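Local coordinates for protein sulfoquinovosidase (Escherichia coli, PDB 5AEG) that hydrolyses the glycosidic bond of plant sulfolipids and simple sulfoquinovosides, releasing sulfoquinovose that feeds bacterial sulfoglycolysis, at residues Phe527-Pro532 with Ala559-Val564; Thr414-Gly419 with Glu423-Ala428; Leu105-Asp110 with Asn115-Arg120; Glu388-Asn393 with Ala431-Cys436. All blocks are in the same frame, centred on the assembly; numbering follows the deposited sequence.

Contact 1 (Phe527-Pro532 with Ala559-Val564); sequences FSAFTP and ARMTTV
Ala-529 and Phe-530 lie against Met-561 and Val-564 where the turn after one outer helix of the TIM barrel packs on the next outer helix. Segment 527-532 leads from helix 518-528 through a type I beta turn, Ser-528 to Thr-531, on the way to barrel strand 534-536; segment 559-564 belongs to helix 552-567, which follows that strand. No hydrogen bond crosses, and all four touching residues are buried. The apolar packing has two parts. The Ala-529 methyl points at the helix, its CB 3.6 Å from Met-561 O and 4.1 Å from Met-561 CB, small enough to let the turn sit close to the helix backbone. Phe-530 supplies the second part: its ring reaches Val-564, CZ lying 3.6 Å from Val-564 CG1 in an oblique approach. Met-561 bends at both chi2 and chi3, which curls its methyl CE round to the edge of the same ring, near the ring plane and 4.4 Å from Phe-530 CE2. Leu-609 also packs on Phe-530, and Tyr-607 OH hydrogen-bonds to Phe-530 O, so strand 607-609 joins the C-terminal beta domain to this corner of the barrel. Polar bonds brace each segment separately. Thr-563 OG1 and Thr-563 N approach Ala-559 O from opposite faces of its carbonyl plane, and that OG1 also pairs with Lys-281 NZ. In the turn, Thr-531 OG1 donates to Ser-528 O at 2.7 Å, in the carbonyl plane and on a lone pair.

Contact 2 (Thr414-Gly419 with Glu423-Ala428); sequences TYLHNG and EIMHNA
Leu-416 and Asn-418 meet Met-425 in a small surface contact, where the long loop after barrel strand 401-404 folds back over the first turns of the helix it leads into, 422-444. Met-425 serves both partners with different parts of its chain. Its CB and CG take Leu-416 CD1, which comes within 3.5 Å of Met-425 CG as the two side chains pass at a slant; Trp-429, one helical turn on, packs on Leu-416 as well. The bend at chi2 (-49°) turns the sulfur to Asn-418, whose side chain comes from the opposite direction, and a further bend at chi3 leaves Met-425 CE 4.0 Å from Asn-418 ND2. Asn-418 ND2 donates to Met-425 SD at 3.6 Å; the bond is nearly straight, 167° at the hydrogen, but weak. The stronger hold on this amide is at its other end, where Asn-418 OD1 accepts from Val-420 N and forms an Asx turn. That bond restricts the rotation of the amide, consistent with ND2 being turned to the sulfur. The loop backbone is turned by a type I beta turn from Leu-416 to Gly-419, closed by Gly-419 N to Leu-416 O at 3.0 Å, and Thr-378 OG1 hydrogen-bonds to Asn-418 N. Such a loop, running from the C-terminal end of a strand into the following helix, is a beta-to-alpha connection of the TIM barrel.

Contact 3 (Leu105-Asp110 with Asn115-Arg120); sequences LELQND and NRIWLR
Asn-109 and Leu-107 of strand 103-109 face Ile-117 of strand 116-122, side chains filling the gap between two layers of beta strands. The strand axes are 9.0 Å apart at closest and run at 139° to each other, too far apart for backbone pairing. From CB, which points toward the other strand, Asn-109 continues with CG set opposite its own carbonyl carbon (chi1 -73°). Asn-109 CG arrives 4.0 Å from Ile-117 CG1, and the two branches of the amide lie against that same methylene: OD1 at 3.7 Å from Ile-117 CG1, ND2 at 3.5 Å from it. Asn-109 OD1 is buried here with no hydrogen-bond partner. Asn-109 ND2 has two carbonyl acceptors: the stronger is His-114 O, while Arg-116 O, 3.3 Å from ND2, receives a weak, bent bond (140°). A leucine in place of Asn-109 would probably leave the carbonyl oxygens of His-114 and Arg-116 without this N-H donor and loosen the tie between the strand and the turn that follows it. Beside the amide, Leu-107 and Ile-117 lie alongside each other, pointing opposite ways, with Leu-107 CD1 4.0 Å from Ile-117 CG2. On the other side of its strand, Arg-116 forms a salt bridge with Asp-59 and a cation-pi contact with Trp-218. Asn-115 and Arg-116 make a classic beta bulge against strand 39-49. Facing strands with a buried apolar interior mark the beta-sandwich of the galactose mutarotase-like N-terminal domain.

Contact 4 (Glu388-Asn393 with Ala431-Cys436); sequences EVIKKN and ALWAKC
Between 388-393 and 431-436 the backbones come closest at Ile-390 and Cys-436, CA atoms 8.7 Å apart, where helix 380-395, widened to a pi-type turn at 391-393, lies beside helix 422-444. These are consecutive helices of the TIM barrel's outer layer, one before and one after strand 401-404. The contact rests on a single methyl group. Ile-390 points at the neighbouring helix, and its extended end (chi2 161°) carries CD1 between two side chains: Cys-436 SG is 4.1 Å from Ile-390 CD1 and Trp-433 CZ3 is 4.2 Å from it. Trp-433 swings its indole off the helix with CG anti to the backbone N (chi1 172°), bringing the six-membered ring over to Ile-390; the methyl's approach to the ring is oblique. The opposite part of the indole is held by a polar bond, Trp-433 NE1 donating to the backbone O of Asp-405, the catalytic nucleophile, and Pro-336 and Leu-377 also pack on the ring. Asn-437 and Ala-440 continue the bed for Ile-390 along helix 422-444. Near the surface, Lys-391 NZ is 2.6 Å from Glu-388 OE2 in a salt bridge, on the syn side of the carboxylate but tilted out of its plane, and it forms a second with Glu-443, which ties the two helices together by charge. Across 388-393 and 431-436 themselves the chemistry is wholly apolar, with no hydrogen bond; Ile-390 thus packs against one part of an indole whose N-H is committed to the backbone of the nucleophile.

In the fold
Contacts 1, 2 and 4 belong to the TIM barrel and contact 3 to the N-terminal beta-sandwich. Contacts 2 and 4 share helix 422-444, with centres 18 Å apart, and they touch where Met-425 CE lies 4.3 Å from Leu-432 CD2. Contact 3 comes within about 7 Å of contact 2, nearest atoms, without touching it. Contact 1 stands apart, its centre 41 Å from that of contact 2 on the opposite side of the chain's centre, and 30 Å from that of contact 4. Contact 4 alone approaches the catalytic centre: the side chain of Trp-433 is about 6 Å from that of Asp-405 and about 7 Å from that of Glu-408, an active-site residue by analogy with relatives.

Contact 1 (Phe527-Pro532 with Ala559-Val564)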
# COMPACT_ATOMS: atom_id res chain seq x y z
N PHE A 527 -13.09 13.87 0.58
CA PHE A 527 -11.81 13.36 1.07
C PHE A 527 -10.79 13.35 -0.06
O PHE A 527 -9.70 13.95 0.04
CB PHE A 527 -12.08 11.96 1.67
CG PHE A 527 -10.84 11.12 2.00
CD1 PHE A 527 -9.64 11.65 2.37
CD2 PHE A 527 -10.97 9.73 1.94
CE1 PHE A 527 -8.58 10.80 2.70
CE2 PHE A 527 -9.96 8.90 2.38
CZ PHE A 527 -8.75 9.42 2.73
N SER A 528 -11.14 12.70 -1.19
CA SER A 528 -10.24 12.54 -2.28
C SER A 528 -9.74 13.83 -2.95
O SER A 528 -8.61 13.87 -3.48
CB SER A 528 -10.79 11.53 -3.34
OG SER A 528 -10.90 10.23 -2.76
N ALA A 529 -10.52 14.88 -2.89
CA ALA A 529 -10.09 16.19 -3.39
C ALA A 529 -8.92 16.77 -2.59
O ALA A 529 -8.27 17.69 -3.08
CB ALA A 529 -11.27 17.17 -3.31
N PHE A 530 -8.66 16.22 -1.39
CA PHE A 530 -7.47 16.52 -0.57
C PHE A 530 -6.42 15.43 -0.50
O PHE A 530 -5.89 15.12 0.57
CB PHE A 530 -7.96 17.03 0.80
CG PHE A 530 -8.66 18.36 0.67
CD1 PHE A 530 -7.92 19.55 0.71
CD2 PHE A 530 -10.00 18.44 0.45
CE1 PHE A 530 -8.52 20.79 0.61
CE2 PHE A 530 -10.62 19.68 0.29
CZ PHE A 530 -9.88 20.87 0.42
N THR A 531 -6.23 14.79 -1.66
CA THR A 531 -5.24 13.73 -1.85
C THR A 531 -4.60 14.00 -3.21
O THR A 531 -5.07 14.88 -3.95
CB THR A 531 -5.83 12.29 -1.81
OG1 THR A 531 -6.62 12.08 -2.97
CG2 THR A 531 -6.61 12.06 -0.60
N PRO A 532 -3.51 13.28 -3.57
CA PRO A 532 -2.95 13.62 -4.84
C PRO A 532 -3.62 13.09 -6.14
O PRO A 532 -3.12 13.37 -7.27
CB PRO A 532 -1.49 13.12 -4.77
CG PRO A 532 -1.49 12.08 -3.76
CD PRO A 532 -2.58 12.49 -2.73
N ALA A 559 -18.45 18.71 -9.63
CA ALA A 559 -17.97 19.98 -10.25
C ALA A 559 -17.24 20.85 -9.16
O ALA A 559 -16.13 21.25 -9.36
CB ALA A 559 -19.10 20.75 -10.96
N ARG A 560 -17.86 21.01 -8.01
CA ARG A 560 -17.29 21.83 -6.92
C ARG A 560 -15.98 21.27 -6.40
O ARG A 560 -14.99 21.97 -6.34
CB ARG A 560 -18.30 21.97 -5.79
CG ARG A 560 -17.78 22.62 -4.46
CD ARG A 560 -18.72 22.39 -3.25
NE ARG A 560 -18.12 22.88 -2.01
CZ ARG A 560 -17.96 24.18 -1.70
NH1 ARG A 560 -18.41 25.13 -2.49
NH2 ARG A 560 -17.34 24.54 -0.58
N MET A 561 -15.95 19.95 -6.13
CA MET A 561 -14.74 19.40 -5.49
C MET A 561 -13.64 19.14 -6.43
O MET A 561 -12.46 19.24 -6.03
CB MET A 561 -15.08 18.14 -4.62
CG MET A 561 -16.19 18.37 -3.60
SD MET A 561 -16.06 19.87 -2.61
CE MET A 561 -14.63 19.47 -1.61
N THR A 562 -13.94 18.85 -7.71
CA THR A 562 -12.88 18.84 -8.70
C THR A 562 -12.30 20.23 -8.96
O THR A 562 -11.12 20.33 -9.30
CB THR A 562 -13.24 18.15 -10.04
OG1 THR A 562 -14.33 18.83 -10.68
CG2 THR A 562 -13.65 16.71 -9.77
N THR A 563 -13.12 21.26 -8.80
CA THR A 563 -12.57 22.62 -8.90
C THR A 563 -11.68 22.92 -7.70
O THR A 563 -10.68 23.55 -7.85
CB THR A 563 -13.69 23.64 -9.04
OG1 THR A 563 -14.41 23.30 -10.19
CG2 THR A 563 -13.15 24.99 -9.25
N VAL A 564 -12.08 22.47 -6.53
CA VAL A 564 -11.20 22.56 -5.31
C VAL A 564 -9.89 21.90 -5.68
O VAL A 564 -8.81 22.50 -5.54
CB VAL A 564 -11.88 21.99 -4.09
CG1 VAL A 564 -10.93 21.84 -2.91
CG2 VAL A 564 -13.12 22.88 -3.71

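Contact 2 (Thr414-Gly419 with Glu423-Ala428)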
# COMPACT_ATOMS: atom_id res chain seq x y z
N THR A 414 2.93 -23.15 -6.08
CA THR A 414 3.57 -23.00 -7.38
C THR A 414 5.04 -23.37 -7.28
O THR A 414 5.63 -23.32 -6.18
CB THR A 414 3.52 -21.55 -7.91
OG1 THR A 414 4.03 -20.67 -6.89
CG2 THR A 414 2.09 -21.19 -8.30
N TYR A 415 5.61 -23.71 -8.45
CA TYR A 415 6.99 -24.02 -8.65
C TYR A 415 7.46 -23.05 -9.71
O TYR A 415 6.88 -22.97 -10.79
CB TYR A 415 7.18 -25.49 -9.09
CG TYR A 415 6.84 -26.37 -7.96
CD1 TYR A 415 5.54 -26.66 -7.68
CD2 TYR A 415 7.83 -26.82 -7.07
CE1 TYR A 415 5.19 -27.39 -6.56
CE2 TYR A 415 7.49 -27.57 -5.96
CZ TYR A 415 6.17 -27.83 -5.72
OH TYR A 415 5.77 -28.58 -4.66
N LEU A 416 8.52 -22.32 -9.34
CA LEU A 416 8.99 -21.19 -10.06
C LEU A 416 10.30 -21.47 -10.76
O LEU A 416 11.12 -22.25 -10.25
CB LEU A 416 9.21 -20.02 -9.10
CG LEU A 416 7.86 -19.72 -8.44
CD1 LEU A 416 8.00 -19.05 -7.14
CD2 LEU A 416 6.94 -19.02 -9.44
N HIS A 417 10.49 -20.75 -11.86
CA HIS A 417 11.66 -20.88 -12.72
C HIS A 417 12.98 -20.64 -12.02
O HIS A 417 13.96 -21.28 -12.36
CB HIS A 417 11.56 -19.95 -13.87
CG HIS A 417 12.58 -20.16 -14.94
ND1 HIS A 417 13.79 -19.52 -14.94
CD2 HIS A 417 12.55 -20.93 -16.05
CE1 HIS A 417 14.49 -19.90 -16.00
NE2 HIS A 417 13.76 -20.75 -16.69
N ASN A 418 13.03 -19.71 -11.07
CA ASN A 418 14.26 -19.47 -10.39
C ASN A 418 14.58 -20.54 -9.30
O ASN A 418 15.53 -20.40 -8.65
CB ASN A 418 14.29 -18.04 -9.82
CG ASN A 418 13.28 -17.84 -8.66
OD1 ASN A 418 12.55 -18.72 -8.33
ND2 ASN A 418 13.31 -16.68 -8.03
N GLY A 419 13.74 -21.53 -9.10
CA GLY A 419 13.85 -22.55 -8.08
C GLY A 419 13.78 -22.08 -6.65
O GLY A 419 14.12 -22.83 -5.73
N GLU A 423 6.92 -20.29 -1.01
CA GLU A 423 6.87 -19.71 0.35
C GLU A 423 7.70 -18.48 0.60
O GLU A 423 7.39 -17.70 1.52
CB GLU A 423 7.08 -20.76 1.43
CG GLU A 423 5.92 -21.78 1.42
CD GLU A 423 6.04 -22.91 2.44
OE1 GLU A 423 6.81 -22.84 3.39
OE2 GLU A 423 5.27 -23.87 2.34
N ILE A 424 8.81 -18.34 -0.12
CA ILE A 424 9.64 -17.18 -0.11
C ILE A 424 9.29 -16.18 -1.22
O ILE A 424 9.37 -14.94 -1.03
CB ILE A 424 11.16 -17.60 -0.25
CG1 ILE A 424 11.59 -18.54 0.93
CG2 ILE A 424 12.09 -16.39 -0.41
CD1 ILE A 424 11.63 -17.95 2.30
N MET A 425 8.94 -16.65 -2.39
CA MET A 425 8.61 -15.70 -3.48
C MET A 425 7.25 -14.97 -3.32
O MET A 425 7.07 -13.90 -3.89
CB MET A 425 8.62 -16.43 -4.83
CG MET A 425 10.04 -16.84 -5.34
SD MET A 425 11.28 -15.55 -5.30
CE MET A 425 10.52 -14.34 -6.30
N HIS A 426 6.36 -15.57 -2.56
CA HIS A 426 4.98 -15.06 -2.42
C HIS A 426 4.98 -13.58 -1.99
O HIS A 426 4.44 -12.73 -2.70
CB HIS A 426 4.24 -15.88 -1.41
CG HIS A 426 2.91 -15.32 -1.05
ND1 HIS A 426 1.80 -15.44 -1.86
CD2 HIS A 426 2.53 -14.57 0.01
CE1 HIS A 426 0.78 -14.81 -1.29
NE2 HIS A 426 1.21 -14.25 -0.17
N ASN A 427 5.73 -13.28 -0.95
CA ASN A 427 5.80 -11.88 -0.42
C ASN A 427 6.59 -10.97 -1.32
O ASN A 427 6.36 -9.76 -1.34
CB ASN A 427 6.40 -11.85 0.99
CG ASN A 427 5.40 -12.16 2.06
OD1 ASN A 427 4.21 -12.17 1.84
ND2 ASN A 427 5.90 -12.41 3.25
N ALA A 428 7.51 -11.51 -2.14
CA ALA A 428 8.27 -10.67 -3.10
C ALA A 428 7.55 -10.39 -4.42
O ALA A 428 8.01 -9.58 -5.25
CB ALA A 428 9.64 -11.35 -3.39

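Contact 3 (Leu105-Asp110 with Asn115-Arg120)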
# COMPACT_ATOMS: atom_id res chain seq x y z
N LEU A 105 22.85 -6.12 10.89
CA LEU A 105 22.86 -7.36 11.68
C LEU A 105 22.62 -8.51 10.75
O LEU A 105 21.65 -8.53 9.98
CB LEU A 105 21.82 -7.39 12.80
CG LEU A 105 21.78 -6.28 13.83
CD1 LEU A 105 20.75 -6.67 14.91
CD2 LEU A 105 23.14 -6.03 14.46
N GLU A 106 23.52 -9.49 10.77
CA GLU A 106 23.42 -10.62 9.85
C GLU A 106 23.41 -11.90 10.68
O GLU A 106 24.44 -12.28 11.27
CB GLU A 106 24.59 -10.65 8.88
CG GLU A 106 24.59 -9.58 7.83
CD GLU A 106 25.96 -9.46 7.17
OE1 GLU A 106 26.93 -9.14 7.90
OE2 GLU A 106 26.07 -9.71 5.97
N LEU A 107 22.27 -12.60 10.67
CA LEU A 107 22.07 -13.77 11.50
C LEU A 107 22.09 -14.98 10.61
O LEU A 107 21.40 -15.01 9.58
CB LEU A 107 20.73 -13.67 12.15
CG LEU A 107 20.62 -13.82 13.61
CD1 LEU A 107 19.18 -13.42 14.00
CD2 LEU A 107 20.98 -15.24 13.97
N GLN A 108 22.84 -16.02 10.99
CA GLN A 108 22.80 -17.28 10.26
C GLN A 108 22.75 -18.49 11.22
O GLN A 108 23.64 -18.64 12.03
CB GLN A 108 23.98 -17.33 9.28
CG GLN A 108 24.15 -18.63 8.47
CD GLN A 108 22.94 -18.93 7.56
OE1 GLN A 108 22.71 -18.26 6.54
NE2 GLN A 108 22.12 -19.93 7.94
N ASN A 109 21.69 -19.30 11.15
CA ASN A 109 21.53 -20.43 12.02
C ASN A 109 22.55 -21.51 11.53
O ASN A 109 22.91 -21.53 10.35
CB ASN A 109 20.13 -21.00 12.01
CG ASN A 109 19.14 -20.11 12.72
OD1 ASN A 109 19.52 -19.12 13.33
ND2 ASN A 109 17.84 -20.47 12.65
N ASP A 110 22.96 -22.36 12.47
CA ASP A 110 23.90 -23.49 12.21
C ASP A 110 23.58 -24.29 11.00
O ASP A 110 24.40 -24.56 10.19
CB ASP A 110 23.97 -24.43 13.45
CG ASP A 110 22.56 -24.90 14.02
OD1 ASP A 110 21.44 -24.52 13.45
OD2 ASP A 110 22.51 -25.62 15.10
N ASN A 115 14.75 -23.61 10.63
CA ASN A 115 14.07 -22.57 9.81
C ASN A 115 13.13 -21.61 10.56
O ASN A 115 12.15 -21.10 9.98
CB ASN A 115 13.33 -23.26 8.68
CG ASN A 115 12.14 -24.06 9.15
OD1 ASN A 115 11.97 -24.41 10.34
ND2 ASN A 115 11.24 -24.29 8.22
N ARG A 116 13.40 -21.41 11.84
CA ARG A 116 12.72 -20.44 12.70
C ARG A 116 13.75 -19.59 13.47
O ARG A 116 14.79 -20.13 13.94
CB ARG A 116 11.78 -21.09 13.70
CG ARG A 116 10.66 -21.92 13.07
CD ARG A 116 9.55 -21.02 12.51
NE ARG A 116 8.49 -21.74 11.78
CZ ARG A 116 8.49 -22.07 10.48
NH1 ARG A 116 9.49 -21.83 9.67
NH2 ARG A 116 7.44 -22.72 10.00
N ILE A 117 13.51 -18.28 13.52
CA ILE A 117 14.31 -17.39 14.30
C ILE A 117 13.30 -16.52 15.08
O ILE A 117 12.27 -16.05 14.53
CB ILE A 117 15.25 -16.50 13.43
CG1 ILE A 117 16.40 -17.23 12.78
CG2 ILE A 117 15.66 -15.23 14.23
CD1 ILE A 117 16.94 -16.54 11.50
N TRP A 118 13.60 -16.26 16.34
CA TRP A 118 12.93 -15.19 17.11
C TRP A 118 14.00 -14.29 17.68
O TRP A 118 14.89 -14.78 18.41
CB TRP A 118 12.11 -15.73 18.25
CG TRP A 118 11.01 -16.67 17.94
CD1 TRP A 118 9.63 -16.38 17.98
CD2 TRP A 118 11.10 -18.07 17.55
NE1 TRP A 118 8.92 -17.49 17.63
CE2 TRP A 118 9.76 -18.54 17.39
CE3 TRP A 118 12.15 -18.96 17.38
CZ2 TRP A 118 9.47 -19.86 17.08
CZ3 TRP A 118 11.86 -20.24 17.04
CH2 TRP A 118 10.52 -20.70 16.90
N LEU A 119 13.97 -12.99 17.35
CA LEU A 119 14.94 -12.05 17.83
C LEU A 119 14.25 -10.93 18.54
O LEU A 119 13.32 -10.36 17.97
CB LEU A 119 15.72 -11.52 16.65
CG LEU A 119 16.73 -10.39 16.94
CD1 LEU A 119 17.99 -10.91 17.67
CD2 LEU A 119 17.17 -9.73 15.64
N ARG A 120 14.68 -10.63 19.77
CA ARG A 120 14.19 -9.48 20.54
C ARG A 120 15.12 -8.27 20.44
O ARG A 120 16.36 -8.32 20.65
CB ARG A 120 13.84 -9.81 22.01
CG ARG A 120 12.93 -10.98 22.21
CD ARG A 120 12.56 -11.22 23.64
NE ARG A 120 11.49 -12.19 23.70
CZ ARG A 120 10.98 -12.61 24.86
NH1 ARG A 120 11.46 -12.18 26.00
NH2 ARG A 120 10.00 -13.47 24.88

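Contact 4 (Glu388-Asn393 with Ala431-Cys436)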
# COMPACT_ATOMS: atom_id res chain seq x y z
N GLU A 388 6.55 -6.71 -22.75
CA GLU A 388 6.18 -6.36 -24.14
C GLU A 388 4.72 -6.32 -24.37
O GLU A 388 4.22 -5.50 -25.16
CB GLU A 388 6.83 -7.31 -25.22
CG GLU A 388 8.36 -7.15 -25.26
CD GLU A 388 8.86 -5.75 -25.62
OE1 GLU A 388 8.28 -5.20 -26.59
OE2 GLU A 388 9.82 -5.20 -24.95
N VAL A 389 4.00 -7.19 -23.69
CA VAL A 389 2.56 -7.11 -23.71
C VAL A 389 2.14 -5.71 -23.25
O VAL A 389 1.29 -5.10 -23.90
CB VAL A 389 1.89 -8.19 -22.83
CG1 VAL A 389 0.42 -7.91 -22.62
CG2 VAL A 389 2.03 -9.58 -23.46
N ILE A 390 2.69 -5.23 -22.14
CA ILE A 390 2.35 -3.90 -21.65
C ILE A 390 2.70 -2.88 -22.70
O ILE A 390 1.89 -2.00 -23.02
CB ILE A 390 3.02 -3.57 -20.26
CG1 ILE A 390 2.45 -4.45 -19.14
CG2 ILE A 390 2.70 -2.13 -19.84
CD1 ILE A 390 3.32 -4.54 -17.87
N LYS A 391 3.91 -2.96 -23.25
CA LYS A 391 4.38 -1.94 -24.20
C LYS A 391 3.56 -1.89 -25.48
O LYS A 391 3.20 -0.83 -25.92
CB LYS A 391 5.86 -2.11 -24.52
CG LYS A 391 6.71 -1.67 -23.36
CD LYS A 391 8.07 -2.33 -23.32
CE LYS A 391 8.87 -2.09 -24.56
NZ LYS A 391 10.22 -2.70 -24.26
N LYS A 392 3.24 -3.05 -26.03
CA LYS A 392 2.61 -3.12 -27.34
C LYS A 392 1.09 -2.98 -27.22
O LYS A 392 0.48 -2.27 -28.08
CB LYS A 392 3.02 -4.40 -28.07
CG LYS A 392 2.10 -4.96 -29.16
CD LYS A 392 2.69 -4.98 -30.58
CE LYS A 392 3.03 -3.58 -31.13
NZ LYS A 392 1.92 -2.56 -31.02
N ASN A 393 0.48 -3.53 -26.16
CA ASN A 393 -0.96 -3.56 -26.09
C ASN A 393 -1.61 -2.37 -25.33
O ASN A 393 -2.77 -2.05 -25.55
CB ASN A 393 -1.41 -4.92 -25.55
CG ASN A 393 -1.08 -6.09 -26.50
OD1 ASN A 393 -0.58 -5.89 -27.54
ND2 ASN A 393 -1.30 -7.28 -26.08
N ALA A 431 6.40 -6.40 -5.65
CA ALA A 431 7.39 -5.49 -6.24
C ALA A 431 8.01 -5.99 -7.57
O ALA A 431 8.44 -5.16 -8.39
CB ALA A 431 8.46 -5.20 -5.28
N LEU A 432 8.01 -7.31 -7.77
CA LEU A 432 8.47 -7.91 -9.04
C LEU A 432 7.49 -7.48 -10.16
O LEU A 432 7.89 -7.00 -11.24
CB LEU A 432 8.49 -9.41 -8.91
CG LEU A 432 9.21 -10.25 -9.96
CD1 LEU A 432 10.61 -9.69 -10.26
CD2 LEU A 432 9.29 -11.69 -9.39
N TRP A 433 6.20 -7.59 -9.86
CA TRP A 433 5.13 -7.10 -10.76
C TRP A 433 5.20 -5.61 -10.99
O TRP A 433 5.12 -5.15 -12.13
CB TRP A 433 3.79 -7.63 -10.22
CG TRP A 433 2.53 -7.14 -10.84
CD1 TRP A 433 1.42 -6.78 -10.18
CD2 TRP A 433 2.23 -7.06 -12.23
NE1 TRP A 433 0.40 -6.50 -11.07
CE2 TRP A 433 0.90 -6.57 -12.34
CE3 TRP A 433 2.97 -7.26 -13.41
CZ2 TRP A 433 0.29 -6.32 -13.57
CZ3 TRP A 433 2.35 -7.04 -14.64
CH2 TRP A 433 1.00 -6.56 -14.70
N ALA A 434 5.46 -4.84 -9.93
CA ALA A 434 5.64 -3.44 -10.05
C ALA A 434 6.86 -3.09 -10.99
O ALA A 434 6.77 -2.20 -11.85
CB ALA A 434 5.83 -2.77 -8.66
N LYS A 435 7.94 -3.82 -10.84
CA LYS A 435 9.14 -3.55 -11.64
C LYS A 435 8.82 -3.75 -13.13
O LYS A 435 9.31 -2.99 -13.97
CB LYS A 435 10.28 -4.48 -11.22
CG LYS A 435 11.65 -4.13 -11.80
CD LYS A 435 12.72 -5.13 -11.36
CE LYS A 435 14.10 -4.47 -11.48
NZ LYS A 435 15.10 -5.43 -11.92
N CYS A 436 7.98 -4.75 -13.44
CA CYS A 436 7.61 -5.07 -14.83
C CYS A 436 6.91 -3.88 -15.46
O CYS A 436 7.23 -3.42 -16.61
CB CYS A 436 6.73 -6.32 -14.85
SG CYS A 436 6.34 -6.98 -16.50